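Local atomic coordinates of Hsp70/Hsp90 co-chaperone CNS1 (Saccharomyces cerevisiae, PDB entry 6HFM), a protein that acts as a co-chaperone that binds the molecular chaperones Hsp90 and Hsp70 and stimulates the ATPase activity of the Hsp70 SSA1 but not that of Hsp90. Residues A[47-52]-A[137-142]; A[65-70]-A[119-124]. One frame throughout, in Å; residues are numbered along the deposited sequence.

Contact 1 of 2, residues A[47-52]-A[137-142]; sequences LIYPAL and NALKIY
Tyr49 and Leu139 meet at a slant, the CD1–CE1 side of the phenol ring lying against the branched end of the leucine. CE1 comes to 3.7 Å from Leu139 CD1, and CD1 of the ring is almost as near to both CG and CD1 of the leucine. Leu139 brings its CG to this place by turning it anti to its own carbonyl carbon (chi1 -66°). Its CB faces the methyl of Ala51 at 3.9 Å, on the same face of the sheet. Pro50 packs differently: its CD rests 3.4 Å from Asn137 O, and its ring runs past the methyl of Ala138. Tyr49, Ala51 and Leu139 belong to a parallel pair of strands, 47-55 and 139-145, in the mixed sheet of the Cns1 C-terminal Wheel domain; Asn137 and Ala138 lie in the loop that leads into the second. Ala51 pairs with Leu139 and Leu52 with Lys140. The ladder starts with Leu139 N giving to Pro50 O at 2.8 Å. Leu52 N then reaches Leu139 O in a nearly straight bond (177°), its nitrogen standing above the carbonyl plane, and Ile141 N closes on Leu52 O at 3.0 Å. On the face that carries Leu52, Lys140 leads its amino group away from the neighbouring strand to the hydroxyl of Tyr142, 2.7 Å from NZ to OH, and to a salt bridge with Glu106. Phe63 of strand 60-68 touches both Pro50 and Leu52.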
# COMPACT_ATOMS: atom_id res chain seq x y z
N LEU A 47 -12.69 -6.27 -4.70
CA LEU A 47 -11.32 -6.77 -4.84
C LEU A 47 -10.61 -6.67 -3.49
O LEU A 47 -10.66 -5.63 -2.83
CB LEU A 47 -10.58 -5.97 -5.90
CG LEU A 47 -9.16 -6.43 -6.27
CD1 LEU A 47 -9.15 -7.84 -6.83
CD2 LEU A 47 -8.54 -5.46 -7.27
N ILE A 48 -9.96 -7.76 -3.09
CA ILE A 48 -9.30 -7.87 -1.79
C ILE A 48 -7.83 -8.20 -2.05
O ILE A 48 -7.52 -9.17 -2.74
CB ILE A 48 -9.95 -8.99 -0.95
CG1 ILE A 48 -11.42 -8.66 -0.67
CG2 ILE A 48 -9.22 -9.16 0.38
CD1 ILE A 48 -12.25 -9.85 -0.23
N TYR A 49 -6.93 -7.39 -1.48
CA TYR A 49 -5.48 -7.60 -1.62
C TYR A 49 -4.76 -7.44 -0.28
O TYR A 49 -5.29 -6.79 0.62
CB TYR A 49 -4.85 -6.67 -2.68
CG TYR A 49 -5.58 -5.37 -3.00
CD1 TYR A 49 -5.84 -4.43 -2.01
CD2 TYR A 49 -5.97 -5.06 -4.31
CE1 TYR A 49 -6.50 -3.25 -2.30
CE2 TYR A 49 -6.62 -3.88 -4.61
CZ TYR A 49 -6.88 -2.97 -3.60
OH TYR A 49 -7.52 -1.78 -3.89
N PRO A 50 -3.56 -8.03 -0.15
CA PRO A 50 -2.79 -7.82 1.07
C PRO A 50 -2.19 -6.41 1.11
O PRO A 50 -2.16 -5.71 0.09
CB PRO A 50 -1.67 -8.87 0.97
CG PRO A 50 -1.93 -9.67 -0.27
CD PRO A 50 -2.78 -8.80 -1.13
N ALA A 51 -1.71 -6.02 2.28
CA ALA A 51 -1.02 -4.74 2.46
C ALA A 51 0.23 -4.87 3.31
O ALA A 51 0.22 -5.52 4.37
CB ALA A 51 -1.96 -3.71 3.09
N LEU A 52 1.32 -4.26 2.84
CA LEU A 52 2.52 -4.02 3.63
C LEU A 52 2.46 -2.57 4.11
O LEU A 52 2.32 -1.65 3.30
CB LEU A 52 3.78 -4.24 2.78
CG LEU A 52 4.06 -5.68 2.38
CD1 LEU A 52 5.17 -5.74 1.34
CD2 LEU A 52 4.45 -6.52 3.59
N ASN A 137 1.24 -7.59 -6.43
CA ASN A 137 -0.20 -7.76 -6.21
C ASN A 137 -0.64 -7.47 -4.77
O ASN A 137 -1.57 -8.08 -4.25
CB ASN A 137 -0.69 -9.14 -6.69
CG ASN A 137 -1.02 -9.17 -8.18
OD1 ASN A 137 -1.37 -8.15 -8.79
ND2 ASN A 137 -0.93 -10.35 -8.77
N ALA A 138 0.03 -6.51 -4.14
CA ALA A 138 -0.28 -6.07 -2.78
C ALA A 138 -0.08 -4.57 -2.63
O ALA A 138 0.73 -3.95 -3.34
CB ALA A 138 0.58 -6.82 -1.77
N LEU A 139 -0.82 -3.96 -1.71
CA LEU A 139 -0.60 -2.57 -1.34
C LEU A 139 0.74 -2.43 -0.63
O LEU A 139 1.17 -3.35 0.07
CB LEU A 139 -1.71 -2.05 -0.42
CG LEU A 139 -3.11 -1.96 -1.00
CD1 LEU A 139 -4.13 -1.74 0.10
CD2 LEU A 139 -3.18 -0.86 -2.06
N LYS A 140 1.39 -1.30 -0.84
CA LYS A 140 2.56 -0.90 -0.05
C LYS A 140 2.37 0.57 0.32
O LYS A 140 2.26 1.42 -0.56
CB LYS A 140 3.85 -1.11 -0.84
CG LYS A 140 5.12 -0.70 -0.10
CD LYS A 140 6.39 -1.22 -0.76
CE LYS A 140 6.61 -0.71 -2.18
NZ LYS A 140 6.78 0.77 -2.35
N ILE A 141 2.29 0.85 1.62
CA ILE A 141 2.11 2.22 2.12
C ILE A 141 3.20 2.52 3.14
O ILE A 141 3.73 1.61 3.79
CB ILE A 141 0.68 2.48 2.68
CG1 ILE A 141 0.43 1.78 4.01
CG2 ILE A 141 -0.37 2.06 1.66
CD1 ILE A 141 -0.83 2.24 4.72
N TYR A 142 3.52 3.81 3.26
CA TYR A 142 4.50 4.30 4.23
C TYR A 142 3.78 5.25 5.18
O TYR A 142 3.20 6.24 4.75
CB TYR A 142 5.65 5.04 3.52
CG TYR A 142 6.38 4.18 2.50
CD1 TYR A 142 7.50 3.43 2.86
CD2 TYR A 142 5.92 4.08 1.18
CE1 TYR A 142 8.16 2.62 1.94
CE2 TYR A 142 6.57 3.28 0.25
CZ TYR A 142 7.68 2.55 0.63
OH TYR A 142 8.31 1.75 -0.30

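Contact 2 of 2, residues A[65-70]-A[119-124]; sequences GEVSEL and LTFHDI
Val67 makes the first touch between the strand end and the helix start, its CG1 lying 4.4 Å from Phe121 CD2, a loose apolar approach. Ser68 then shapes the chain rather than meeting the helix: its OG accepts from Leu70 N, an ST turn that bends the backbone as the strand ends. Glu69 carries most of the contact. Its carbonyl O takes the N-H of His122, in the first turn of the helix, at 2.9 Å. Its CG sits between the backbone N and the carbonyl carbon (chi1 69°), and the extended chain beyond runs alongside His122, pointing the same way. OE1 reaches the ring edge, 3.3 Å from His122 CD2, with carboxylate and imidazole planes 80° apart; the same oxygen has a salt bridge to Arg16. ND1, on the other side of the ring from CD2, donates to Asp123 OD1 at 3.0 Å, nearly in the ring plane, a bond that probably limits rotation of the imidazole. Leu70 contributes its carbonyl O, 3.6 Å from Thr120 CG2. Thr120 is the N-cap, its OG1 accepting from Asp123 N at 3.1 Å; an alanine here would probably leave that N-H without its capping partner and open a gap beside Leu70 O. The Phe121 ring packs among Val73 and Leu76 of helix 73-82, Tyr49 of strand 47-55 and Leu139 of strand 139-145, which sets the start of helix 121-126 against the sheet near the end of strand 60-68.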
# COMPACT_ATOMS: atom_id res chain seq x y z
N GLY A 65 -3.23 -9.30 5.86
CA GLY A 65 -3.46 -10.28 4.81
C GLY A 65 -4.55 -9.93 3.81
O GLY A 65 -4.43 -10.29 2.64
N GLU A 66 -5.60 -9.24 4.28
CA GLU A 66 -6.75 -8.88 3.45
C GLU A 66 -7.22 -7.45 3.73
O GLU A 66 -7.59 -7.11 4.86
CB GLU A 66 -7.92 -9.83 3.72
CG GLU A 66 -7.66 -11.26 3.28
CD GLU A 66 -8.86 -12.16 3.43
OE1 GLU A 66 -9.83 -11.79 4.12
OE2 GLU A 66 -8.85 -13.26 2.83
N VAL A 67 -7.17 -6.61 2.69
CA VAL A 67 -7.71 -5.26 2.71
C VAL A 67 -8.62 -5.10 1.50
O VAL A 67 -8.18 -5.32 0.38
CB VAL A 67 -6.58 -4.20 2.63
CG1 VAL A 67 -7.15 -2.78 2.58
CG2 VAL A 67 -5.63 -4.35 3.81
N SER A 68 -9.88 -4.73 1.73
CA SER A 68 -10.80 -4.45 0.63
C SER A 68 -10.45 -3.14 -0.06
O SER A 68 -10.09 -2.17 0.60
CB SER A 68 -12.25 -4.34 1.14
OG SER A 68 -13.08 -3.81 0.12
N GLU A 69 -10.61 -3.12 -1.38
CA GLU A 69 -10.45 -1.89 -2.18
C GLU A 69 -11.36 -0.73 -1.74
O GLU A 69 -11.05 0.43 -2.01
CB GLU A 69 -10.68 -2.17 -3.66
CG GLU A 69 -12.13 -2.50 -4.01
CD GLU A 69 -12.34 -2.87 -5.46
OE1 GLU A 69 -11.51 -2.48 -6.31
OE2 GLU A 69 -13.34 -3.57 -5.74
N LEU A 70 -12.50 -1.04 -1.12
CA LEU A 70 -13.41 0.00 -0.62
C LEU A 70 -12.99 0.61 0.73
O LEU A 70 -13.62 1.57 1.19
CB LEU A 70 -14.84 -0.54 -0.53
CG LEU A 70 -15.46 -1.04 -1.84
CD1 LEU A 70 -16.89 -1.48 -1.56
CD2 LEU A 70 -15.44 0.02 -2.93
N LEU A 119 -9.67 9.05 0.72
CA LEU A 119 -9.77 8.29 -0.53
C LEU A 119 -9.80 6.78 -0.26
O LEU A 119 -9.17 6.31 0.68
CB LEU A 119 -8.60 8.61 -1.46
CG LEU A 119 -8.45 10.05 -1.94
CD1 LEU A 119 -7.13 10.22 -2.68
CD2 LEU A 119 -9.62 10.47 -2.83
N THR A 120 -10.55 6.05 -1.09
CA THR A 120 -10.50 4.59 -1.09
C THR A 120 -9.29 4.11 -1.90
O THR A 120 -8.80 4.80 -2.80
CB THR A 120 -11.76 3.97 -1.71
OG1 THR A 120 -11.86 4.36 -3.09
CG2 THR A 120 -13.02 4.38 -0.94
N PHE A 121 -8.82 2.91 -1.59
CA PHE A 121 -7.73 2.33 -2.38
C PHE A 121 -8.16 2.07 -3.82
O PHE A 121 -7.36 2.25 -4.74
CB PHE A 121 -7.15 1.09 -1.69
CG PHE A 121 -6.36 1.44 -0.45
CD1 PHE A 121 -5.12 2.07 -0.56
CD2 PHE A 121 -6.87 1.19 0.82
CE1 PHE A 121 -4.40 2.42 0.57
CE2 PHE A 121 -6.14 1.53 1.95
CZ PHE A 121 -4.91 2.16 1.83
N HIS A 122 -9.43 1.71 -4.03
CA HIS A 122 -9.98 1.61 -5.39
C HIS A 122 -9.72 2.88 -6.19
O HIS A 122 -9.24 2.83 -7.32
CB HIS A 122 -11.50 1.32 -5.37
CG HIS A 122 -12.16 1.38 -6.71
ND1 HIS A 122 -12.76 2.53 -7.20
CD2 HIS A 122 -12.29 0.45 -7.68
CE1 HIS A 122 -13.24 2.29 -8.41
NE2 HIS A 122 -12.97 1.04 -8.73
N ASP A 123 -10.07 4.03 -5.61
CA ASP A 123 -9.92 5.31 -6.31
C ASP A 123 -8.46 5.69 -6.55
O ASP A 123 -8.14 6.21 -7.62
CB ASP A 123 -10.69 6.42 -5.58
CG ASP A 123 -12.21 6.29 -5.73
OD1 ASP A 123 -12.70 5.40 -6.46
OD2 ASP A 123 -12.94 7.10 -5.12
N ILE A 124 -7.59 5.42 -5.59
CA ILE A 124 -6.15 5.68 -5.76
C ILE A 124 -5.54 4.85 -6.89
O ILE A 124 -4.81 5.37 -7.72
CB ILE A 124 -5.37 5.46 -4.44
CG1 ILE A 124 -5.77 6.53 -3.42
CG2 ILE A 124 -3.85 5.48 -4.66
CD1 ILE A 124 -5.36 6.21 -1.99

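The centres of the two contacts are about 8 Å apart, and the contacts share a sheet, for strands 47-55 and 60-68 are antiparallel neighbours in it. Two probable backbone hydrogen bonds tie them: Val67 N to Tyr49 O at 2.8 Å, and Glu69 N to Leu47 O at 2.9 Å. The Tyr49 hydroxyl also packs on Glu69, OH to CB 3.2 Å. Contact 1 joins two strands of that sheet, and contact 2 sets the start of a short helix beside it. The bound magnesium ion, whose site includes Asn17 and Leu125, is about 11 Å from the side chain of Tyr49 and about 10 Å from that of His122; Leu125, in helix 121-126, also touches Tyr49.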